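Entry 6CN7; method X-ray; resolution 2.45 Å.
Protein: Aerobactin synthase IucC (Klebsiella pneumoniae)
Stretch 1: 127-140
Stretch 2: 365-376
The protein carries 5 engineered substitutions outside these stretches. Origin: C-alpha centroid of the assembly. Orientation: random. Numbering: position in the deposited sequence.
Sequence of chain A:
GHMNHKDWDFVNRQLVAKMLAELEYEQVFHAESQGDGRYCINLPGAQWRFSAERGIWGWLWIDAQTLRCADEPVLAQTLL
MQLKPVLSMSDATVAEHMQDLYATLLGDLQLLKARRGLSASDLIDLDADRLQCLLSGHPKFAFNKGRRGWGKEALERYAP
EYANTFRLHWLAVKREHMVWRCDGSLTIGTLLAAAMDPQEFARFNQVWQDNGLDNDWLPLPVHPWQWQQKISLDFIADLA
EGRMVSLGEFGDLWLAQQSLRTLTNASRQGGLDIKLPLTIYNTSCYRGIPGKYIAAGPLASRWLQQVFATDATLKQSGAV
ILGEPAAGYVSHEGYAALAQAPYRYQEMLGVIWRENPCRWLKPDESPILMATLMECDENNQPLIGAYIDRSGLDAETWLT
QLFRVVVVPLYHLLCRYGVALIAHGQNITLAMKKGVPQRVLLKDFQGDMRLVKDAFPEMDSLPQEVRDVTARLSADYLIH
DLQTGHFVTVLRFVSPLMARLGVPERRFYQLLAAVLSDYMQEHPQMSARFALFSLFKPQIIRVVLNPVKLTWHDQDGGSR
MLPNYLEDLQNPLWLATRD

Stretch 1 127-140: DADRLQCLLSGHPK
Stretch 2 365-376: ESPILMATLMEC

Two segments of one chain, far apart in sequence, run side by side in nearly the same direction and bury 558 Å² between them. Stretch 1 is a helix, 128-133, followed by an irregular tail; stretch 2 is a strand ending at Leu369, a 3-10 segment from Met370 to Met374, then an extended Glu375 (phi/psi -95/154). Helix and strand axes lie 9° from parallel and 8.3 Å apart at closest approach. The register pairs the CA atoms of Ala128 and Pro367 at 6.1 Å, Gln132 and Leu369 at 7.0 Å, Leu135 and Thr372 at 6.7 Å, and Pro139 and Met374 at 8.4 Å.

Leu135 gives up the most surface. Just beyond the helix its backbone is extended (-68/150), and its CA-to-CB bond points sideways, but the mt rotamer (chi1 -66°, chi2 174°) brings the branched end nearer stretch 2. There CD1 meets Leu369 CD1 at 3.7 Å, while CD2 lies 3.7 Å from both Thr372 OG1 and Glu375 CG. A forked aliphatic side chain suits this place because one methyl, CD1, reaches Leu369 and the other, CD2, reaches Glu375, with Thr372 between them. Thr372, chi1 -55°, turns its hydroxyl back to the backbone of its own stretch, OG1 donating to Leu369 O at 2.6 Å, so its polar group is satisfied beside leucine.

Glu375 supplies the polar clasp. Its CA-to-CB bond points toward stretch 1, and chi1 -61° with chi2 -70° folds the chain so that both carboxylate oxygens engage Ser136: Ser136 N donates to Glu375 OE2 at 2.8 Å, nearly linear at 172°, and Ser136 OG (chi1 -58°) donates to Glu375 OE1 at 2.8 Å. The small serine thus presents two donors to a buried acceptor pair, while Glu375 CG packs against Leu135 CD2.

Leu369, also mt, has its CA-to-CB bond pointing toward stretch 1; its CD1 additionally lies 3.4 Å from Gln132 OE1, at the end of an extended glutamine (chi1 171°, chi2 169°). That oxygen is hydrogen-bonded elsewhere in the structure, so it can lie against a methyl with its acceptor satisfied. One residue earlier in the helix, buried Leu131 (chi1 176°, chi2 57°) sends CD2 to Ile368 CG2 at 4.2 Å and Thr372 CG2 at 4.0 Å, aliphatic against aliphatic.

At the start of the helix, Ala128 points its methyl at the strand; CB sits 3.8 Å from Pro367 CG and 3.4 Å from Pro367 O, so a small side chain fits the close approach. A water bridges the backbones, donating to Ala128 O at 2.4 Å and Pro367 O at 2.9 Å. At the far end, Pro139 CG touches Met374 SD at 3.8 Å, a rigid ring against a long thioether (chi1 -49°, chi2 173°, chi3 -174°).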

# COMPACT_ATOMS: atom_id res chain seq x y z
N ASP A 127 -15.87 23.12 -16.98
CA ASP A 127 -16.84 22.29 -16.28
C ASP A 127 -16.65 22.46 -14.78
O ASP A 127 -15.52 22.48 -14.28
CB ASP A 127 -16.67 20.82 -16.68
CG ASP A 127 -17.60 19.90 -15.93
OD1 ASP A 127 -18.82 19.92 -16.21
OD2 ASP A 127 -17.12 19.15 -15.05
N ALA A 128 -17.76 22.59 -14.06
CA ALA A 128 -17.70 22.84 -12.62
C ALA A 128 -16.80 21.84 -11.92
O ALA A 128 -16.02 22.20 -11.03
CB ALA A 128 -19.10 22.82 -12.02
N ASP A 129 -16.88 20.56 -12.31
CA ASP A 129 -16.09 19.53 -11.64
C ASP A 129 -14.60 19.65 -11.97
O ASP A 129 -13.76 19.34 -11.12
CB ASP A 129 -16.60 18.15 -12.03
CG ASP A 129 -18.02 17.90 -11.56
OD1 ASP A 129 -18.42 18.47 -10.52
OD2 ASP A 129 -18.75 17.14 -12.23
N ARG A 130 -14.26 20.09 -13.18
CA ARG A 130 -12.86 20.27 -13.52
C ARG A 130 -12.28 21.49 -12.81
O ARG A 130 -11.13 21.46 -12.36
CB ARG A 130 -12.69 20.39 -15.03
CG ARG A 130 -11.27 20.66 -15.49
CD ARG A 130 -10.26 19.67 -14.93
NE ARG A 130 -10.62 18.29 -15.22
CZ ARG A 130 -10.18 17.60 -16.27
NH1 ARG A 130 -10.58 16.34 -16.45
NH2 ARG A 130 -9.35 18.15 -17.15
N LEU A 131 -13.05 22.57 -12.71
CA LEU A 131 -12.57 23.75 -12.01
C LEU A 131 -12.28 23.44 -10.55
O LEU A 131 -11.25 23.85 -10.01
CB LEU A 131 -13.59 24.88 -12.13
CG LEU A 131 -13.28 26.17 -11.36
CD1 LEU A 131 -11.93 26.75 -11.78
CD2 LEU A 131 -14.38 27.20 -11.57
N GLN A 132 -13.14 22.69 -9.92
CA GLN A 132 -12.92 22.30 -8.58
C GLN A 132 -11.65 21.52 -8.44
O GLN A 132 -10.96 21.71 -7.51
CB GLN A 132 -14.09 21.55 -7.99
CG GLN A 132 -13.80 20.96 -6.65
CD GLN A 132 -14.95 20.41 -5.88
OE1 GLN A 132 -14.80 19.98 -4.79
NE2 GLN A 132 -16.10 20.46 -6.44
N CYS A 133 -11.35 20.66 -9.37
CA CYS A 133 -10.10 19.91 -9.34
C CYS A 133 -8.88 20.82 -9.41
O CYS A 133 -7.85 20.52 -8.80
CB CYS A 133 -10.06 18.91 -10.50
SG CYS A 133 -11.11 17.45 -10.29
N LEU A 134 -8.97 21.93 -10.13
CA LEU A 134 -7.83 22.80 -10.37
C LEU A 134 -7.63 23.85 -9.28
O LEU A 134 -6.74 24.70 -9.42
CB LEU A 134 -7.97 23.49 -11.73
CG LEU A 134 -8.05 22.55 -12.94
CD1 LEU A 134 -8.23 23.36 -14.21
CD2 LEU A 134 -6.81 21.68 -13.04
N LEU A 135 -8.42 23.81 -8.21
CA LEU A 135 -8.23 24.75 -7.12
C LEU A 135 -6.92 24.48 -6.40
O LEU A 135 -6.45 23.34 -6.32
CB LEU A 135 -9.40 24.68 -6.15
CG LEU A 135 -10.76 25.13 -6.70
CD1 LEU A 135 -11.85 24.88 -5.67
CD2 LEU A 135 -10.74 26.60 -7.09
N SER A 136 -6.33 25.54 -5.85
CA SER A 136 -5.01 25.44 -5.23
C SER A 136 -5.02 24.61 -3.95
O SER A 136 -3.97 24.13 -3.53
CB SER A 136 -4.47 26.84 -4.92
OG SER A 136 -4.39 27.63 -6.09
N GLY A 137 -6.18 24.43 -3.33
CA GLY A 137 -6.26 23.72 -2.07
C GLY A 137 -6.45 24.65 -0.89
O GLY A 137 -6.76 25.84 -1.03
N HIS A 138 -6.23 24.09 0.29
CA HIS A 138 -6.51 24.84 1.51
C HIS A 138 -5.53 26.01 1.63
O HIS A 138 -4.32 25.81 1.53
CB HIS A 138 -6.41 23.94 2.74
CG HIS A 138 -7.05 24.51 3.96
ND1 HIS A 138 -6.39 25.35 4.82
CD2 HIS A 138 -8.30 24.37 4.45
CE1 HIS A 138 -7.20 25.71 5.80
NE2 HIS A 138 -8.37 25.13 5.60
N PRO A 139 -6.02 27.23 1.87
CA PRO A 139 -5.12 28.40 1.81
C PRO A 139 -4.26 28.60 3.04
O PRO A 139 -3.29 29.37 2.97
CB PRO A 139 -6.09 29.57 1.63
CG PRO A 139 -7.33 29.12 2.32
CD PRO A 139 -7.41 27.63 2.13
N LYS A 140 -4.57 27.96 4.17
CA LYS A 140 -3.83 28.21 5.40
C LYS A 140 -2.65 27.26 5.60
O LYS A 140 -1.57 27.70 5.99
CB LYS A 140 -4.77 28.12 6.61
CG LYS A 140 -4.08 28.38 7.94
CD LYS A 140 -5.05 28.30 9.11
CE LYS A 140 -4.32 28.46 10.44
NZ LYS A 140 -3.54 29.73 10.50
N GLU A 365 -27.71 27.63 -13.91
CA GLU A 365 -26.88 27.80 -12.72
C GLU A 365 -25.69 26.85 -12.76
O GLU A 365 -25.77 25.74 -13.28
CB GLU A 365 -27.70 27.55 -11.45
CG GLU A 365 -28.55 28.73 -11.02
CD GLU A 365 -29.36 28.43 -9.78
OE1 GLU A 365 -29.50 27.24 -9.43
OE2 GLU A 365 -29.86 29.39 -9.15
N SER A 366 -24.58 27.31 -12.19
CA SER A 366 -23.38 26.50 -12.10
C SER A 366 -22.79 26.58 -10.69
O SER A 366 -22.72 27.67 -10.11
CB SER A 366 -22.32 26.94 -13.11
OG SER A 366 -21.16 26.13 -13.01
N PRO A 367 -22.34 25.45 -10.13
CA PRO A 367 -21.73 25.48 -8.80
C PRO A 367 -20.24 25.77 -8.84
O PRO A 367 -19.52 25.34 -9.74
CB PRO A 367 -22.00 24.06 -8.29
CG PRO A 367 -21.91 23.23 -9.52
CD PRO A 367 -22.45 24.08 -10.65
N ILE A 368 -19.78 26.52 -7.84
CA ILE A 368 -18.36 26.70 -7.58
C ILE A 368 -18.15 26.66 -6.08
O ILE A 368 -19.04 27.02 -5.30
CB ILE A 368 -17.80 28.01 -8.17
CG1 ILE A 368 -18.40 29.24 -7.45
CG2 ILE A 368 -18.05 28.08 -9.67
CD1 ILE A 368 -17.72 30.54 -7.79
N LEU A 369 -16.97 26.22 -5.66
CA LEU A 369 -16.56 26.39 -4.28
C LEU A 369 -16.16 27.84 -4.07
O LEU A 369 -15.58 28.48 -4.95
CB LEU A 369 -15.39 25.46 -3.94
CG LEU A 369 -15.68 23.96 -4.05
CD1 LEU A 369 -14.45 23.17 -3.66
CD2 LEU A 369 -16.87 23.56 -3.20
N MET A 370 -16.49 28.37 -2.89
CA MET A 370 -16.15 29.76 -2.60
C MET A 370 -14.64 29.97 -2.64
O MET A 370 -14.18 31.07 -2.92
CB MET A 370 -16.72 30.17 -1.25
CG MET A 370 -16.55 31.66 -0.97
SD MET A 370 -17.62 32.25 0.35
CE MET A 370 -17.03 33.94 0.49
N ALA A 371 -13.87 28.92 -2.35
CA ALA A 371 -12.42 29.00 -2.49
C ALA A 371 -12.01 29.42 -3.89
O ALA A 371 -10.89 29.92 -4.08
CB ALA A 371 -11.78 27.66 -2.14
N THR A 372 -12.88 29.23 -4.89
CA THR A 372 -12.59 29.70 -6.24
C THR A 372 -12.26 31.18 -6.26
O THR A 372 -11.45 31.63 -7.07
CB THR A 372 -13.79 29.41 -7.15
OG1 THR A 372 -14.11 28.01 -7.10
CG2 THR A 372 -13.48 29.79 -8.59
N LEU A 373 -12.88 31.96 -5.37
CA LEU A 373 -12.66 33.40 -5.33
C LEU A 373 -11.29 33.78 -4.77
O LEU A 373 -10.98 34.98 -4.72
CB LEU A 373 -13.76 34.07 -4.50
CG LEU A 373 -15.19 33.72 -4.92
CD1 LEU A 373 -16.18 34.43 -4.02
CD2 LEU A 373 -15.44 34.06 -6.38
N MET A 374 -10.48 32.82 -4.34
CA MET A 374 -9.11 33.07 -3.92
C MET A 374 -8.11 32.84 -5.05
O MET A 374 -6.91 33.00 -4.82
CB MET A 374 -8.74 32.16 -2.75
CG MET A 374 -9.73 32.15 -1.61
SD MET A 374 -9.28 30.89 -0.40
CE MET A 374 -10.68 31.00 0.67
N GLU A 375 -8.57 32.46 -6.23
CA GLU A 375 -7.68 32.03 -7.30
C GLU A 375 -7.34 33.17 -8.24
O GLU A 375 -8.09 34.14 -8.38
CB GLU A 375 -8.32 30.89 -8.10
CG GLU A 375 -8.63 29.65 -7.29
CD GLU A 375 -7.39 28.90 -6.86
OE1 GLU A 375 -6.34 29.06 -7.52
OE2 GLU A 375 -7.45 28.16 -5.85
N CYS A 376 -6.18 33.05 -8.89
CA CYS A 376 -5.76 33.92 -9.97
C CYS A 376 -5.25 33.06 -11.12
O CYS A 376 -4.95 31.88 -10.94
CB CYS A 376 -4.67 34.90 -9.53
SG CYS A 376 -5.20 36.12 -8.31
O HOH W 1 -16.83 24.19 -9.86